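Local coordinates for beta-catenin homolog sys-1 (Caenorhabditis elegans, PDB 3C2G), which serves as a beta-catenin that binds the TCF factor pop-1 directly and activates or represses target genes in the Wnt signaling asymmetry pathway, at residues Pro244-Leu247 against Pro248-Glu252; Lys390-Arg393 against Val394-Ile398. One frame throughout, in Å; residues are numbered along the deposited sequence.

Contact 1: residues Pro244-Leu247 against Pro248-Glu252; sequences PETL and PQNPE
Thr246 and Asn250 meet flank to flank in the tight turn leading into helix 251-270, an example of a helix N-cap whose capping side chain is itself held. Asn250 occupies the cap position, and its OD1 accepts from the backbone N of Leu253, one of the first-turn N-H groups for which the helix itself supplies no carbonyl acceptor. ND2, on the other branch of the amide, donates to OG1 of Thr246, earlier in the chain, and the hydroxyl oxygen lies in the amide plane. With CG anti to the backbone N (chi1 -166°), Asn250 can serve both partners, which would hold the rotation of the amide and is consistent with the modelled placing of OD1 and ND2. In Thr246 the hydroxyl sits between backbone N and carbonyl carbon (chi1 66°), where OG1 meets its stronger partner, the carbonyl O of Asn243, as well as the asparagine amide, while the methyl lies beside the backbone N.

Two successive i+3 to i backbone hydrogen bonds, as in a 3-10 turn, shape the chain here. The N of Gln249 reaches the O of Thr246 at 2.8 Å, and the N of Asn250 reaches the O of Leu247 at 3.1 Å. Pro248, without an N-H, sets its CD 3.3 Å from the O of Glu245. The Leu247 side chain touches Leu253, Ala254 and Ile257, so the turn is laid against the helix it introduces. Between ND2 of Asn250 and OG1 of Thr246 the bond spans 3.1 Å and is nearly straight, 175° at the hydrogen.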
ATOM      1  N   PRO A 244     -16.917 -22.425  -0.343  1.00 46.38           N
ATOM      2  CA  PRO A 244     -16.074 -21.947   0.757  1.00 45.90           C
ATOM      3  C   PRO A 244     -16.485 -22.451   2.146  1.00 45.65           C
ATOM      4  O   PRO A 244     -15.774 -22.194   3.124  1.00 45.20           O
ATOM      5  CB  PRO A 244     -16.250 -20.423   0.687  1.00 45.69           C
ATOM      6  CG  PRO A 244     -17.601 -20.236   0.093  1.00 45.61           C
ATOM      7  CD  PRO A 244     -17.704 -21.327  -0.941  1.00 46.24           C
ATOM      8  N   GLU A 245     -17.630 -23.127   2.251  1.00 45.50           N
ATOM      9  CA  GLU A 245     -18.061 -23.646   3.561  1.00 45.25           C
ATOM     10  C   GLU A 245     -17.228 -24.861   3.987  1.00 43.38           C
ATOM     11  O   GLU A 245     -17.080 -25.121   5.168  1.00 43.38           O
ATOM     12  CB  GLU A 245     -19.567 -23.955   3.598  1.00 45.61           C
ATOM     13  CG  GLU A 245     -20.491 -22.729   3.477  1.00 47.64           C
ATOM     14  CD  GLU A 245     -20.096 -21.568   4.387  0.50 49.37           C
ATOM     15  OE1 GLU A 245     -19.972 -21.764   5.616  0.50 49.65           O
ATOM     16  OE2 GLU A 245     -19.917 -20.447   3.862  0.50 50.76           O
ATOM     17  N   THR A 246     -16.661 -25.561   3.009  1.00 42.04           N
ATOM     18  CA  THR A 246     -15.790 -26.703   3.235  1.00 41.25           C
ATOM     19  C   THR A 246     -14.411 -26.309   3.768  1.00 41.88           C
ATOM     20  O   THR A 246     -13.635 -27.169   4.190  1.00 42.03           O
ATOM     21  CB  THR A 246     -15.551 -27.467   1.933  1.00 40.80           C
ATOM     22  OG1 THR A 246     -14.805 -26.632   1.047  1.00 41.15           O
ATOM     23  CG2 THR A 246     -16.858 -27.863   1.264  1.00 38.74           C
ATOM     24  N   LEU A 247     -14.106 -25.014   3.752  1.00 42.20           N
ATOM     25  CA  LEU A 247     -12.772 -24.519   4.103  1.00 42.47           C
ATOM     26  C   LEU A 247     -12.135 -25.167   5.344  1.00 43.25           C
ATOM     27  O   LEU A 247     -10.998 -25.639   5.266  1.00 43.49           O
ATOM     28  CB  LEU A 247     -12.757 -22.987   4.210  1.00 42.29           C
ATOM     29  CG  LEU A 247     -11.403 -22.300   4.411  1.00 42.35           C
ATOM     30  CD1 LEU A 247     -10.419 -22.669   3.299  1.00 42.72           C
ATOM     31  CD2 LEU A 247     -11.585 -20.797   4.494  1.00 42.05           C
ATOM     32  N   PRO A 248     -12.861 -25.208   6.484  1.00 43.80           N
ATOM     33  CA  PRO A 248     -12.266 -25.796   7.694  1.00 43.92           C
ATOM     34  C   PRO A 248     -11.799 -27.240   7.514  1.00 43.89           C
ATOM     35  O   PRO A 248     -10.958 -27.705   8.271  1.00 44.69           O
ATOM     36  CB  PRO A 248     -13.413 -25.741   8.713  1.00 43.76           C
ATOM     37  CG  PRO A 248     -14.290 -24.643   8.234  1.00 44.17           C
ATOM     38  CD  PRO A 248     -14.233 -24.725   6.741  1.00 43.93           C
ATOM     39  N   GLN A 249     -12.336 -27.936   6.521  1.00 43.42           N
ATOM     40  CA  GLN A 249     -11.994 -29.338   6.300  1.00 43.12           C
ATOM     41  C   GLN A 249     -11.515 -29.583   4.865  1.00 41.97           C
ATOM     42  O   GLN A 249     -11.644 -30.690   4.335  1.00 41.17           O
ATOM     43  CB  GLN A 249     -13.198 -30.234   6.650  1.00 44.10           C
ATOM     44  CG  GLN A 249     -13.509 -30.283   8.168  1.00 46.36           C
ATOM     45  CD  GLN A 249     -14.992 -30.424   8.475  0.50 47.72           C
ATOM     46  OE1 GLN A 249     -15.850 -29.993   7.700  0.50 49.17           O
ATOM     47  NE2 GLN A 249     -15.300 -31.018   9.621  0.50 48.66           N
ATOM     48  N   ASN A 250     -10.950 -28.545   4.248  1.00 40.44           N
ATOM     49  CA  ASN A 250     -10.521 -28.626   2.860  1.00 39.28           C
ATOM     50  C   ASN A 250      -9.124 -28.037   2.719  1.00 39.10           C
ATOM     51  O   ASN A 250      -8.966 -26.907   2.246  1.00 39.44           O
ATOM     52  CB  ASN A 250     -11.517 -27.889   1.957  1.00 38.95           C
ATOM     53  CG  ASN A 250     -11.328 -28.197   0.484  1.00 36.73           C
ATOM     54  OD1 ASN A 250     -10.292 -28.707   0.061  1.00 35.00           O
ATOM     55  ND2 ASN A 250     -12.345 -27.878  -0.311  1.00 35.89           N
ATOM     56  N   PRO A 251      -8.101 -28.810   3.118  1.00 38.72           N
ATOM     57  CA  PRO A 251      -6.738 -28.273   3.207  1.00 37.74           C
ATOM     58  C   PRO A 251      -6.190 -27.854   1.842  1.00 36.30           C
ATOM     59  O   PRO A 251      -5.458 -26.883   1.775  1.00 36.39           O
ATOM     60  CB  PRO A 251      -5.932 -29.445   3.779  1.00 37.88           C
ATOM     61  CG  PRO A 251      -6.720 -30.684   3.349  1.00 39.57           C
ATOM     62  CD  PRO A 251      -8.158 -30.246   3.464  1.00 39.24           C
ATOM     63  N   GLU A 252      -6.560 -28.570   0.779  1.00 34.75           N
ATOM     64  CA  GLU A 252      -6.194 -28.208  -0.586  1.00 33.91           C
ATOM     65  C   GLU A 252      -6.722 -26.828  -1.011  1.00 33.60           C
ATOM     66  O   GLU A 252      -6.006 -26.050  -1.663  1.00 33.64           O
ATOM     67  CB  GLU A 252      -6.663 -29.281  -1.572  1.00 34.12           C
TER

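Contact 2: residues Lys390-Arg393 against Val394-Ile398; sequences KRNR and VCEII
Lys390 passes its carbonyl O to the N of Val394 at 3.1 Å, the first of four successive alpha-helical bonds in helix 388-409, while CG2 of Val394 packs 3.4 Å from that same oxygen. The lysine's NZ pairs with Asp339. Arg391 repeats the backbone bond to Cys395, but its guanidinium turns away to the carbonyl of Leu385 and OG1 of Thr454. Asn392 gives its O to the N of Glu396; its OD1 is taken by the N of Gly456, and its ND2 stands 3.3 Å from OE2 of Glu396, the amide and carboxylate planes 60° apart. Arg393 bonds through its O to the N of Ile397, and its chain, bent at chi2 (58°), swings NH1 to within 3.3 Å of OE1 of Glu396 in a salt bridge whose hydrogen bond is weak, 130° at the hydrogen. The guanidinium also pairs through NH2 with Glu340 and makes a cation-pi contact with Tyr343. With an alanine at Glu396, NH1 of Arg393 would probably lose its carboxylate within the helix and ND2 of Asn392 its acidic neighbour, leaving the guanidinium to Glu340 and Tyr343. The arginine's charge is probably offset by both acids, and the Glu340 pairing ties in helix 339-352.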
ATOM      1  N   LYS A 390      -9.818   3.236  13.413  1.00 51.38           N
ATOM      2  CA  LYS A 390     -11.051   3.212  12.632  1.00 50.13           C
ATOM      3  C   LYS A 390     -11.504   4.623  12.207  1.00 48.51           C
ATOM      4  O   LYS A 390     -11.971   4.806  11.082  1.00 48.00           O
ATOM      5  CB  LYS A 390     -12.141   2.435  13.394  1.00 50.42           C
ATOM      6  CG  LYS A 390     -13.600   2.791  13.083  1.00 52.95           C
ATOM      7  CD  LYS A 390     -14.225   1.953  11.960  1.00 55.76           C
ATOM      8  CE  LYS A 390     -15.762   1.905  12.122  1.00 57.27           C
ATOM      9  NZ  LYS A 390     -16.531   1.680  10.855  1.00 56.87           N
ATOM     10  N   ARG A 391     -11.345   5.606  13.094  1.00 46.47           N
ATOM     11  CA  ARG A 391     -11.645   7.004  12.778  1.00 44.93           C
ATOM     12  C   ARG A 391     -10.764   7.518  11.641  1.00 43.24           C
ATOM     13  O   ARG A 391     -11.244   8.205  10.744  1.00 41.74           O
ATOM     14  CB  ARG A 391     -11.496   7.896  14.008  1.00 44.58           C
ATOM     15  CG  ARG A 391     -11.995   9.324  13.817  1.00 46.36           C
ATOM     16  CD  ARG A 391     -12.050  10.105  15.127  1.00 47.28           C
ATOM     17  NE  ARG A 391     -10.716  10.299  15.702  1.00 54.44           N
ATOM     18  CZ  ARG A 391     -10.263   9.694  16.798  1.00 55.48           C
ATOM     19  NH1 ARG A 391     -11.035   8.851  17.478  1.00 55.84           N
ATOM     20  NH2 ARG A 391      -9.029   9.937  17.219  1.00 56.70           N
ATOM     21  N   ASN A 392      -9.482   7.177  11.660  1.00 42.08           N
ATOM     22  CA  ASN A 392      -8.632   7.563  10.547  1.00 41.69           C
ATOM     23  C   ASN A 392      -9.045   6.895   9.222  1.00 41.09           C
ATOM     24  O   ASN A 392      -8.922   7.493   8.158  1.00 40.93           O
ATOM     25  CB  ASN A 392      -7.152   7.334  10.850  1.00 41.03           C
ATOM     26  CG  ASN A 392      -6.239   8.126   9.918  1.00 41.85           C
ATOM     27  OD1 ASN A 392      -6.148   9.350  10.005  1.00 41.95           O
ATOM     28  ND2 ASN A 392      -5.573   7.429   9.015  1.00 43.29           N
ATOM     29  N   ARG A 393      -9.557   5.669   9.298  1.00 40.55           N
ATOM     30  CA  ARG A 393      -9.968   4.940   8.098  1.00 40.54           C
ATOM     31  C   ARG A 393     -11.183   5.597   7.427  1.00 39.39           C
ATOM     32  O   ARG A 393     -11.187   5.824   6.215  1.00 38.81           O
ATOM     33  CB  ARG A 393     -10.250   3.462   8.414  1.00 40.93           C
ATOM     34  CG  ARG A 393      -9.763   2.485   7.348  1.00 43.63           C
ATOM     35  CD  ARG A 393      -8.253   2.661   7.163  1.00 50.66           C
ATOM     36  NE  ARG A 393      -7.602   1.643   6.330  1.00 53.16           N
ATOM     37  CZ  ARG A 393      -6.320   1.691   5.964  1.00 54.67           C
ATOM     38  NH1 ARG A 393      -5.538   2.703   6.342  1.00 52.52           N
ATOM     39  NH2 ARG A 393      -5.817   0.728   5.205  1.00 56.92           N
ATOM     40  N   VAL A 394     -12.199   5.893   8.230  1.00 38.46           N
ATOM     41  CA  VAL A 394     -13.413   6.531   7.756  1.00 38.58           C
ATOM     42  C   VAL A 394     -13.045   7.865   7.110  1.00 38.97           C
ATOM     43  O   VAL A 394     -13.598   8.261   6.088  1.00 39.44           O
ATOM     44  CB  VAL A 394     -14.402   6.745   8.918  1.00 38.44           C
ATOM     45  CG1 VAL A 394     -15.586   7.617   8.483  1.00 37.46           C
ATOM     46  CG2 VAL A 394     -14.893   5.400   9.442  1.00 37.09           C
ATOM     47  N   CYS A 395     -12.072   8.519   7.715  1.00 38.63           N
ATOM     48  CA  CYS A 395     -11.601   9.800   7.297  1.00 37.71           C
ATOM     49  C   CYS A 395     -10.950   9.718   5.913  1.00 36.26           C
ATOM     50  O   CYS A 395     -11.273  10.503   5.031  1.00 36.69           O
ATOM     51  CB  CYS A 395     -10.623  10.298   8.355  1.00 38.47           C
ATOM     52  SG  CYS A 395      -9.943  11.904   8.077  1.00 42.07           S
ATOM     53  N   GLU A 396     -10.053   8.756   5.730  1.00 34.54           N
ATOM     54  CA  GLU A 396      -9.446   8.465   4.435  1.00 32.49           C
ATOM     55  C   GLU A 396     -10.464   7.967   3.394  1.00 30.71           C
ATOM     56  O   GLU A 396     -10.308   8.209   2.194  1.00 30.27           O
ATOM     57  CB  GLU A 396      -8.331   7.433   4.619  1.00 33.39           C
ATOM     58  CG  GLU A 396      -7.054   7.964   5.314  1.00 34.60           C
ATOM     59  CD  GLU A 396      -6.152   6.846   5.846  0.50 33.74           C
ATOM     60  OE1 GLU A 396      -6.677   5.791   6.273  0.50 34.65           O
ATOM     61  OE2 GLU A 396      -4.915   7.028   5.854  0.50 34.78           O
ATOM     62  N   ILE A 397     -11.503   7.275   3.845  1.00 28.99           N
ATOM     63  CA  ILE A 397     -12.563   6.816   2.947  1.00 28.08           C
ATOM     64  C   ILE A 397     -13.371   7.988   2.348  1.00 28.42           C
ATOM     65  O   ILE A 397     -13.523   8.089   1.125  1.00 28.21           O
ATOM     66  CB  ILE A 397     -13.499   5.788   3.630  1.00 28.13           C
ATOM     67  CG1 ILE A 397     -12.745   4.466   3.853  1.00 27.06           C
ATOM     68  CG2 ILE A 397     -14.750   5.566   2.781  1.00 27.77           C
ATOM     69  CD1 ILE A 397     -13.518   3.409   4.588  1.00 26.52           C
ATOM     70  N   ILE A 398     -13.878   8.863   3.214  1.00 27.69           N
ATOM     71  CA  ILE A 398     -14.610  10.044   2.774  1.00 27.37           C
ATOM     72  C   ILE A 398     -13.721  10.895   1.881  1.00 27.52           C
ATOM     73  O   ILE A 398     -14.164  11.431   0.867  1.00 26.55           O
ATOM     74  CB  ILE A 398     -15.107  10.873   3.965  1.00 26.88           C
ATOM     75  CG1 ILE A 398     -16.085  10.048   4.797  1.00 25.65           C
ATOM     76  CG2 ILE A 398     -15.788  12.174   3.485  1.00 27.23           C
ATOM     77  CD1 ILE A 398     -16.342  10.647   6.164  1.00 25.10           C
TER

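From the N terminus, the chain leaves helix 224-239 and enters contact 1, a short turn that ends as helix 251-270 starts. More than a hundred residues of further helices follow before contact 2, which lies wholly inside helix 388-409 and closes no loop. The two are in series, neither nesting nor crossing, with centres 34 Å apart and nearest atoms about 22 Å apart. Each is local, yet each reaches beyond itself in this elongated all-helical armadillo domain: contact 1 fits a connecting turn to the start of the next helix and to the 295-297 loop, whereas contact 2 lies on a helix body that meets helices 339-352 and 457-472.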